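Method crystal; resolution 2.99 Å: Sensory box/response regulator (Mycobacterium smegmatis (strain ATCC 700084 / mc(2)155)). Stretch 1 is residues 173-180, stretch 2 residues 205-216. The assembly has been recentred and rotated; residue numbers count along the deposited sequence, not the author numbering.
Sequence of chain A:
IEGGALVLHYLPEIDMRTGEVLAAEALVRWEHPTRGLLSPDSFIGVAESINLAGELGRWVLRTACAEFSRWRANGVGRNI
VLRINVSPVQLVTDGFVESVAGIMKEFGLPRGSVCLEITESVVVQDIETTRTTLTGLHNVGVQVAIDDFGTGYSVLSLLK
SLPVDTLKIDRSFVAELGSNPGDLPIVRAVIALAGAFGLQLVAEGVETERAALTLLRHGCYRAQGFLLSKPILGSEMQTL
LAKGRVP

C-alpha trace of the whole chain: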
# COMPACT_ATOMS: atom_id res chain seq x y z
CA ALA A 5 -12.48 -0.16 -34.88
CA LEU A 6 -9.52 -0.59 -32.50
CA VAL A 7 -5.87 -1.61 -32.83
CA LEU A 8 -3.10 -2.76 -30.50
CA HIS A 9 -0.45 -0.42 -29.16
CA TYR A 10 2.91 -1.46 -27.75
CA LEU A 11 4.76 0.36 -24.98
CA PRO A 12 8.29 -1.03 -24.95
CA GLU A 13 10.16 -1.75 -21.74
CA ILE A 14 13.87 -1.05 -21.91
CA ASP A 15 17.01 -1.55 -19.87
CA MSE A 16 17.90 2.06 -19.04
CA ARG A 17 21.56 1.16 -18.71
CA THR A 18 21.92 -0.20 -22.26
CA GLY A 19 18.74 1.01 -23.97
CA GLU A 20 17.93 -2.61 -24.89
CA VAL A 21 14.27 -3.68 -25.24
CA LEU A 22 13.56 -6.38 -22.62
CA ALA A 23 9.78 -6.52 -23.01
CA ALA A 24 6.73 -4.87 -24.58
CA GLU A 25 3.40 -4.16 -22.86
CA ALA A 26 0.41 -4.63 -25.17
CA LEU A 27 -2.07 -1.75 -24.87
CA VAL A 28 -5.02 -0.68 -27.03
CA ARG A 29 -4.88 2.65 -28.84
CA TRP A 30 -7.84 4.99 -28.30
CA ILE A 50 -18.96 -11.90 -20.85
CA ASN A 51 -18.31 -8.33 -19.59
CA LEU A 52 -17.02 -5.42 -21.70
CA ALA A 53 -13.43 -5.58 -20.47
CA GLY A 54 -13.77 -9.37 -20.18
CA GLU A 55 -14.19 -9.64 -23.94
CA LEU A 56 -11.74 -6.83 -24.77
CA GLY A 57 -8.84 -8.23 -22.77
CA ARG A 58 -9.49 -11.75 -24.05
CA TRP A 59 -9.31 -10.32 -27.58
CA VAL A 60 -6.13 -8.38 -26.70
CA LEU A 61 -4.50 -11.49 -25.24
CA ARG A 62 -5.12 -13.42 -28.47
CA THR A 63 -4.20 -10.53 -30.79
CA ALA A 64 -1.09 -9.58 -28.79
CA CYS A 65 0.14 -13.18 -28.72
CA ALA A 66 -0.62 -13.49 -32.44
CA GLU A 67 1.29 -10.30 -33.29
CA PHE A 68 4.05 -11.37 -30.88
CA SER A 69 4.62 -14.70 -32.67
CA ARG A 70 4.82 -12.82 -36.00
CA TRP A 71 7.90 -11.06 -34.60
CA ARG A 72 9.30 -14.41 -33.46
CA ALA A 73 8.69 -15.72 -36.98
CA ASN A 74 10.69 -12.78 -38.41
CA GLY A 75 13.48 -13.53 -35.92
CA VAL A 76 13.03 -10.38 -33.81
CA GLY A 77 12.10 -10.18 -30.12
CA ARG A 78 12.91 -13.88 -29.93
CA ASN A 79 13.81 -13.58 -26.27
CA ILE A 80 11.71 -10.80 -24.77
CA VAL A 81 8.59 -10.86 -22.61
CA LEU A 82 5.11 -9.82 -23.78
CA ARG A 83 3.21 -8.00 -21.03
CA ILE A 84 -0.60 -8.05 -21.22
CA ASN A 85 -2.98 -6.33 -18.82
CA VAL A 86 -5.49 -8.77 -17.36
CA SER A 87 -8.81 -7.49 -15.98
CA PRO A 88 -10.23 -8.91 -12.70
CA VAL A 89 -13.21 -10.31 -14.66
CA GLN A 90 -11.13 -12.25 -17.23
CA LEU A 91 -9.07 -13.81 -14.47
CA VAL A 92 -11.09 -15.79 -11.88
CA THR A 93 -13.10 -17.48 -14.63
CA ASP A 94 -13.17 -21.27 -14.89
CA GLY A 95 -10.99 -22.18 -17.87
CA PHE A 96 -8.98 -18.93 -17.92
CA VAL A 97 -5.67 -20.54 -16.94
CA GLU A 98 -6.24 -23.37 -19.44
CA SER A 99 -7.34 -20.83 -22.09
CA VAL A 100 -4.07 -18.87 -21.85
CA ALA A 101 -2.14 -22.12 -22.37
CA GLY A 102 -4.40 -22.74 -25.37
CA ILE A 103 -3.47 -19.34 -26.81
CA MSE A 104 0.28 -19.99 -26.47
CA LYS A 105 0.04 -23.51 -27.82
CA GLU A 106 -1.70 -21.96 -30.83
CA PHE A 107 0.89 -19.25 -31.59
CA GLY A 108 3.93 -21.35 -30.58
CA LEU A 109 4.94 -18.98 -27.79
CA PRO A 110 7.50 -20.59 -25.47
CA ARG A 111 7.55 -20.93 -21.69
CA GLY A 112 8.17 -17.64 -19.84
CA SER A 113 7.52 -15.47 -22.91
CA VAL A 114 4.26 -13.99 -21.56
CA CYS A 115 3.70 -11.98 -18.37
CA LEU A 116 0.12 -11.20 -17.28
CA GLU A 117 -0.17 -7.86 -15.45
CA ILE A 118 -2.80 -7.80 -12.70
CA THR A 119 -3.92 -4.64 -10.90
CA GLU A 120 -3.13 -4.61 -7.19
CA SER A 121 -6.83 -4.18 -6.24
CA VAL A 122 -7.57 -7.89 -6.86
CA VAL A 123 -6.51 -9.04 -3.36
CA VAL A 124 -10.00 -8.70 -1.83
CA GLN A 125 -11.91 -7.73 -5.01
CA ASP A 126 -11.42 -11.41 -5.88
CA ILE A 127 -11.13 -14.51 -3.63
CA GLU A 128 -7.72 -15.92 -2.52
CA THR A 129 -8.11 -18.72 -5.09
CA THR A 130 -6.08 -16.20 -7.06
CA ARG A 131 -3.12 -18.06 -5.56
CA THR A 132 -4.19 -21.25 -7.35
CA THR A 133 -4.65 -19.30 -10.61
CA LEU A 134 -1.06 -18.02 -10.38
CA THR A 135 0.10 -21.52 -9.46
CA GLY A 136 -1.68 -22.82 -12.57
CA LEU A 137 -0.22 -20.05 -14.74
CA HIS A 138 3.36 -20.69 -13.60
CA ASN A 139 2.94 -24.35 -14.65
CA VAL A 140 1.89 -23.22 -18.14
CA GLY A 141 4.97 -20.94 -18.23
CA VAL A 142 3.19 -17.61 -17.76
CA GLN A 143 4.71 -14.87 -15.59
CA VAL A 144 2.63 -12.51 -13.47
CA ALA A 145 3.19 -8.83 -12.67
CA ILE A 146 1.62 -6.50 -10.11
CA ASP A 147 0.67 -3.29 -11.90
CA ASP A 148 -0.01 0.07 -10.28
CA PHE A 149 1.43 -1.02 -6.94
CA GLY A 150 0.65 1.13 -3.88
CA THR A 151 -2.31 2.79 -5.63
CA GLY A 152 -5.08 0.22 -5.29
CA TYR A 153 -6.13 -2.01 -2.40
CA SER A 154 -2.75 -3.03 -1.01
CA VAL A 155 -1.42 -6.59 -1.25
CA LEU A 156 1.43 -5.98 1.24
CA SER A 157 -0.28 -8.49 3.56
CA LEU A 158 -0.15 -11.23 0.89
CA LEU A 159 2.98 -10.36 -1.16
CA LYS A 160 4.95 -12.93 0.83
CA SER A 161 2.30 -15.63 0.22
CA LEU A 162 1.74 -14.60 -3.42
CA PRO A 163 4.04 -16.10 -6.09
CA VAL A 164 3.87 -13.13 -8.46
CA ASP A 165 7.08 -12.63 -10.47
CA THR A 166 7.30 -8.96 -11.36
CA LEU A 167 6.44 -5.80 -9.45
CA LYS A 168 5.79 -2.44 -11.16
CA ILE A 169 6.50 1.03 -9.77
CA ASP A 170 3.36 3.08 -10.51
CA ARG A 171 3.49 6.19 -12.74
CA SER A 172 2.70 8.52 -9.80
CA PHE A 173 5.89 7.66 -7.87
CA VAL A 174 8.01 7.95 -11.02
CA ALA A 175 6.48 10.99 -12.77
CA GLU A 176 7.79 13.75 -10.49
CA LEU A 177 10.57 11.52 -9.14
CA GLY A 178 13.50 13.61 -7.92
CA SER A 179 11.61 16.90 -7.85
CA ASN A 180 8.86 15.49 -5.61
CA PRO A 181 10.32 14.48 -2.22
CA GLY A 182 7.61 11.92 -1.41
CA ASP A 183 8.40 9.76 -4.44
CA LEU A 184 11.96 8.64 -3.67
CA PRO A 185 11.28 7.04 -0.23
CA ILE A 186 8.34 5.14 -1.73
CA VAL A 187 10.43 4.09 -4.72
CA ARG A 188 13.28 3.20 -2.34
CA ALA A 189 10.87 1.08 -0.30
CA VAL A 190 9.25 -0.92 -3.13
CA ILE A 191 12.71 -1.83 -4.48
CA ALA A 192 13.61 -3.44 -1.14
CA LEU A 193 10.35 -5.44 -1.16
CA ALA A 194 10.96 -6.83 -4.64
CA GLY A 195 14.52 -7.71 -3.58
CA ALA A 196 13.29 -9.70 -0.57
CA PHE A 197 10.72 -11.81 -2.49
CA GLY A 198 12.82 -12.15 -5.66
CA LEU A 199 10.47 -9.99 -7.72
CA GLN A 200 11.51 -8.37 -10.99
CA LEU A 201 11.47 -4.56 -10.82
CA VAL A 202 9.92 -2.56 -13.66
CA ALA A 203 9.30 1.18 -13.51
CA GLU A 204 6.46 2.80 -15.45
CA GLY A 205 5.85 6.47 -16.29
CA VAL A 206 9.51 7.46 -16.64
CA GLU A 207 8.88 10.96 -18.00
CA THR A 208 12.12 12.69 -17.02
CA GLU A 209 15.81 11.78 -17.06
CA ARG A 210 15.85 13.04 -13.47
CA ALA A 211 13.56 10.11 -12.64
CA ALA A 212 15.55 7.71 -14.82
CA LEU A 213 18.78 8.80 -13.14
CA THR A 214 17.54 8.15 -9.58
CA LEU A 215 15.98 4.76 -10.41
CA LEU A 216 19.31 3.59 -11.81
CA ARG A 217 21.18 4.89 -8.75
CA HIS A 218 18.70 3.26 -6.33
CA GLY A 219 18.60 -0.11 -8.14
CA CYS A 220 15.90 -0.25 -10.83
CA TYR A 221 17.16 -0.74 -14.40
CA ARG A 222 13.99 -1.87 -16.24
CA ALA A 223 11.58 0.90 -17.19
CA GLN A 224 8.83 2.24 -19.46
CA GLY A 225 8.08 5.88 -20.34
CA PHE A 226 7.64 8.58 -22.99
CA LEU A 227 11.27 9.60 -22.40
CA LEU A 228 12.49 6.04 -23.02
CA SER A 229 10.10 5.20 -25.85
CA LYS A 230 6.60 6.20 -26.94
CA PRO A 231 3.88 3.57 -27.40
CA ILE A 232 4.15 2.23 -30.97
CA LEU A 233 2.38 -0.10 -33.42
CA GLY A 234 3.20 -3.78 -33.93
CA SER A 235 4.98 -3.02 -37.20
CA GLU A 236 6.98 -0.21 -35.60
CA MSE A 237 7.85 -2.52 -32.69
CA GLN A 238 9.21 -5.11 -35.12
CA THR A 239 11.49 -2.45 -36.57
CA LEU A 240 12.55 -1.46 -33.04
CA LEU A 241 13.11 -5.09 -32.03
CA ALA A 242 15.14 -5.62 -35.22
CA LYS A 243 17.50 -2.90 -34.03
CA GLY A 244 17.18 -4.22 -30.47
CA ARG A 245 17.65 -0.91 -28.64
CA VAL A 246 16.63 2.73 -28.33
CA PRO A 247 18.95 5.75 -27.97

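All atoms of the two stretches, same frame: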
# COMPACT_ATOMS: atom_id res chain seq x y z
N PHE A 173 4.63 7.61 -8.63
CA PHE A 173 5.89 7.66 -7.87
C PHE A 173 7.11 7.93 -8.76
O PHE A 173 8.18 8.26 -8.26
CB PHE A 173 6.10 6.36 -7.10
CG PHE A 173 4.89 5.90 -6.34
CD1 PHE A 173 4.17 6.80 -5.56
CD2 PHE A 173 4.48 4.59 -6.40
CE1 PHE A 173 3.05 6.38 -4.86
CE2 PHE A 173 3.36 4.17 -5.71
CZ PHE A 173 2.65 5.06 -4.93
N VAL A 174 6.94 7.75 -10.06
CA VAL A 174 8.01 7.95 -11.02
C VAL A 174 7.92 9.32 -11.70
O VAL A 174 8.94 9.94 -11.98
CB VAL A 174 7.99 6.83 -12.08
CG1 VAL A 174 9.08 7.02 -13.11
CG2 VAL A 174 8.15 5.48 -11.40
N ALA A 175 6.71 9.79 -11.95
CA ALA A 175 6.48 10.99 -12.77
C ALA A 175 7.30 12.19 -12.30
O ALA A 175 8.12 12.72 -13.05
CB ALA A 175 5.00 11.35 -12.78
N GLU A 176 7.07 12.61 -11.06
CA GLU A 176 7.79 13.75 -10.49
C GLU A 176 8.94 13.27 -9.60
O GLU A 176 9.32 13.94 -8.65
CB GLU A 176 6.83 14.63 -9.69
CG GLU A 176 5.69 15.21 -10.51
CD GLU A 176 4.67 15.94 -9.66
OE1 GLU A 176 3.45 15.74 -9.90
OE2 GLU A 176 5.07 16.70 -8.76
N LEU A 177 9.50 12.11 -9.93
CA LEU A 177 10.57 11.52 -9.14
C LEU A 177 11.81 12.39 -9.21
O LEU A 177 12.25 12.77 -10.30
CB LEU A 177 10.90 10.11 -9.66
CG LEU A 177 12.04 9.34 -9.00
CD1 LEU A 177 11.80 9.15 -7.51
CD2 LEU A 177 12.19 7.98 -9.67
N GLY A 178 12.36 12.71 -8.04
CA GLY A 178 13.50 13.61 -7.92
C GLY A 178 13.05 14.97 -7.44
O GLY A 178 13.49 15.45 -6.40
N SER A 179 12.16 15.59 -8.21
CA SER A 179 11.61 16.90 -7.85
C SER A 179 10.65 16.78 -6.66
O SER A 179 10.71 17.58 -5.73
CB SER A 179 10.89 17.54 -9.05
OG SER A 179 9.66 16.91 -9.33
N ASN A 180 9.78 15.78 -6.71
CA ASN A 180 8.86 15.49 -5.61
C ASN A 180 9.54 14.63 -4.54
O ASN A 180 10.02 13.53 -4.83
CB ASN A 180 7.60 14.78 -6.14
CG ASN A 180 6.54 14.61 -5.07
OD1 ASN A 180 6.81 14.11 -3.97
ND2 ASN A 180 5.31 15.00 -5.38
N GLY A 205 6.03 5.02 -16.32
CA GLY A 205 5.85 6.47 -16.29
C GLY A 205 7.13 7.27 -16.12
O GLY A 205 7.13 8.33 -15.51
N VAL A 206 8.23 6.76 -16.69
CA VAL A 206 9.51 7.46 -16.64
C VAL A 206 9.51 8.62 -17.64
O VAL A 206 9.90 8.46 -18.80
CB VAL A 206 10.69 6.51 -16.93
CG1 VAL A 206 12.01 7.26 -16.92
CG2 VAL A 206 10.73 5.40 -15.89
N GLU A 207 9.07 9.78 -17.16
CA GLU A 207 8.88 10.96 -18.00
C GLU A 207 10.16 11.78 -18.13
O GLU A 207 10.41 12.39 -19.17
CB GLU A 207 7.79 11.85 -17.41
CG GLU A 207 6.46 11.15 -17.16
CD GLU A 207 5.70 10.84 -18.43
OE1 GLU A 207 5.54 11.76 -19.26
OE2 GLU A 207 5.26 9.68 -18.60
N THR A 208 10.96 11.81 -17.08
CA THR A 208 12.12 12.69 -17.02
C THR A 208 13.38 11.90 -16.76
O THR A 208 13.35 10.86 -16.11
CB THR A 208 11.97 13.72 -15.90
OG1 THR A 208 11.96 13.06 -14.63
CG2 THR A 208 10.68 14.52 -16.07
N GLU A 209 14.50 12.40 -17.28
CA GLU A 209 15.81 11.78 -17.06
C GLU A 209 16.22 11.88 -15.59
O GLU A 209 16.97 11.05 -15.09
CB GLU A 209 16.90 12.36 -17.98
CG GLU A 209 17.26 13.82 -17.75
CD GLU A 209 16.42 14.79 -18.57
OE1 GLU A 209 15.21 14.53 -18.77
OE2 GLU A 209 16.97 15.82 -19.02
N ARG A 210 15.71 12.91 -14.91
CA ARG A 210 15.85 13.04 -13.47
C ARG A 210 15.35 11.77 -12.79
O ARG A 210 16.04 11.19 -11.96
CB ARG A 210 15.06 14.25 -12.96
CG ARG A 210 15.39 14.65 -11.53
CD ARG A 210 14.31 15.52 -10.93
NE ARG A 210 14.11 16.75 -11.69
CZ ARG A 210 14.89 17.82 -11.63
NH1 ARG A 210 15.96 17.85 -10.83
NH2 ARG A 210 14.60 18.89 -12.37
N ALA A 211 14.14 11.35 -13.16
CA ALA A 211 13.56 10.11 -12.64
C ALA A 211 14.40 8.90 -13.03
O ALA A 211 14.72 8.06 -12.19
CB ALA A 211 12.14 9.94 -13.15
N ALA A 212 14.73 8.81 -14.31
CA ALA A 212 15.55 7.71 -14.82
C ALA A 212 16.86 7.60 -14.06
O ALA A 212 17.29 6.50 -13.70
CB ALA A 212 15.82 7.91 -16.30
N LEU A 213 17.48 8.75 -13.81
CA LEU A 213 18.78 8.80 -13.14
C LEU A 213 18.71 8.23 -11.71
O LEU A 213 19.58 7.46 -11.31
CB LEU A 213 19.31 10.24 -13.12
CG LEU A 213 20.74 10.48 -12.62
CD1 LEU A 213 21.76 9.76 -13.49
CD2 LEU A 213 21.05 11.97 -12.58
N THR A 214 17.69 8.62 -10.96
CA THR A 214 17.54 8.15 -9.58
C THR A 214 17.27 6.64 -9.53
O THR A 214 17.91 5.92 -8.76
CB THR A 214 16.40 8.88 -8.85
OG1 THR A 214 15.22 8.84 -9.65
CG2 THR A 214 16.78 10.33 -8.60
N LEU A 215 16.33 6.18 -10.35
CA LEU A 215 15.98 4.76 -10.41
C LEU A 215 17.20 3.89 -10.63
O LEU A 215 17.36 2.86 -9.97
CB LEU A 215 14.97 4.50 -11.53
CG LEU A 215 13.55 5.03 -11.29
CD1 LEU A 215 12.75 5.05 -12.59
CD2 LEU A 215 12.83 4.22 -10.23
N LEU A 216 18.06 4.30 -11.55
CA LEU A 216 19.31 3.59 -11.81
C LEU A 216 20.19 3.58 -10.56
O LEU A 216 20.69 2.53 -10.15
CB LEU A 216 20.06 4.23 -12.99
CG LEU A 216 19.49 3.91 -14.38
CD1 LEU A 216 20.01 4.90 -15.42
CD2 LEU A 216 19.82 2.49 -14.80
O HOH W 1 9.37 10.77 -14.65

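The two stretches bury 464 Å² between them, both sides summed, and no direct hydrogen bond crosses; the fit rests on shape. Two side chains of the first stretch, Val174 and Leu177, supply the main bumps, and both point their CA-to-CB bonds toward the second.

Val174 CG1 enters a hollow bounded by backbone and side chains: it lies 3.4 Å from Gly205 O, 3.6 Å from Val206 CG2, and 4.2 Å from both Ala211 CB and Leu215 CD1. At Ala211, where the side chain is only a methyl, the backbones come to 4.8 Å between Leu177 CA and Ala211 CA, the shortest in the CA register, with Leu177 CB 3.7 Å from Ala211 CB. Leu177, with chi1 t and chi2 p, then carries CD2 to 3.6 Å from Leu215 CG and 3.1 Å from Thr214 OG1. Thr214 OG1 donates to Ala211 O at 2.7 Å, so its proton is committed within the helix.

At Gly178 the hollow is on the first stretch: Arg210 CD sits 3.7 Å from Gly178 CA, and an ideal CB there would fall 2.4 Å from Arg210 CD. Phi of 103° and psi of -59° independently call for glycine.

Water 1 bridges the two stretches, donating to Ala175 O (2.8 Å) and accepting from Thr208 N (3.1 Å).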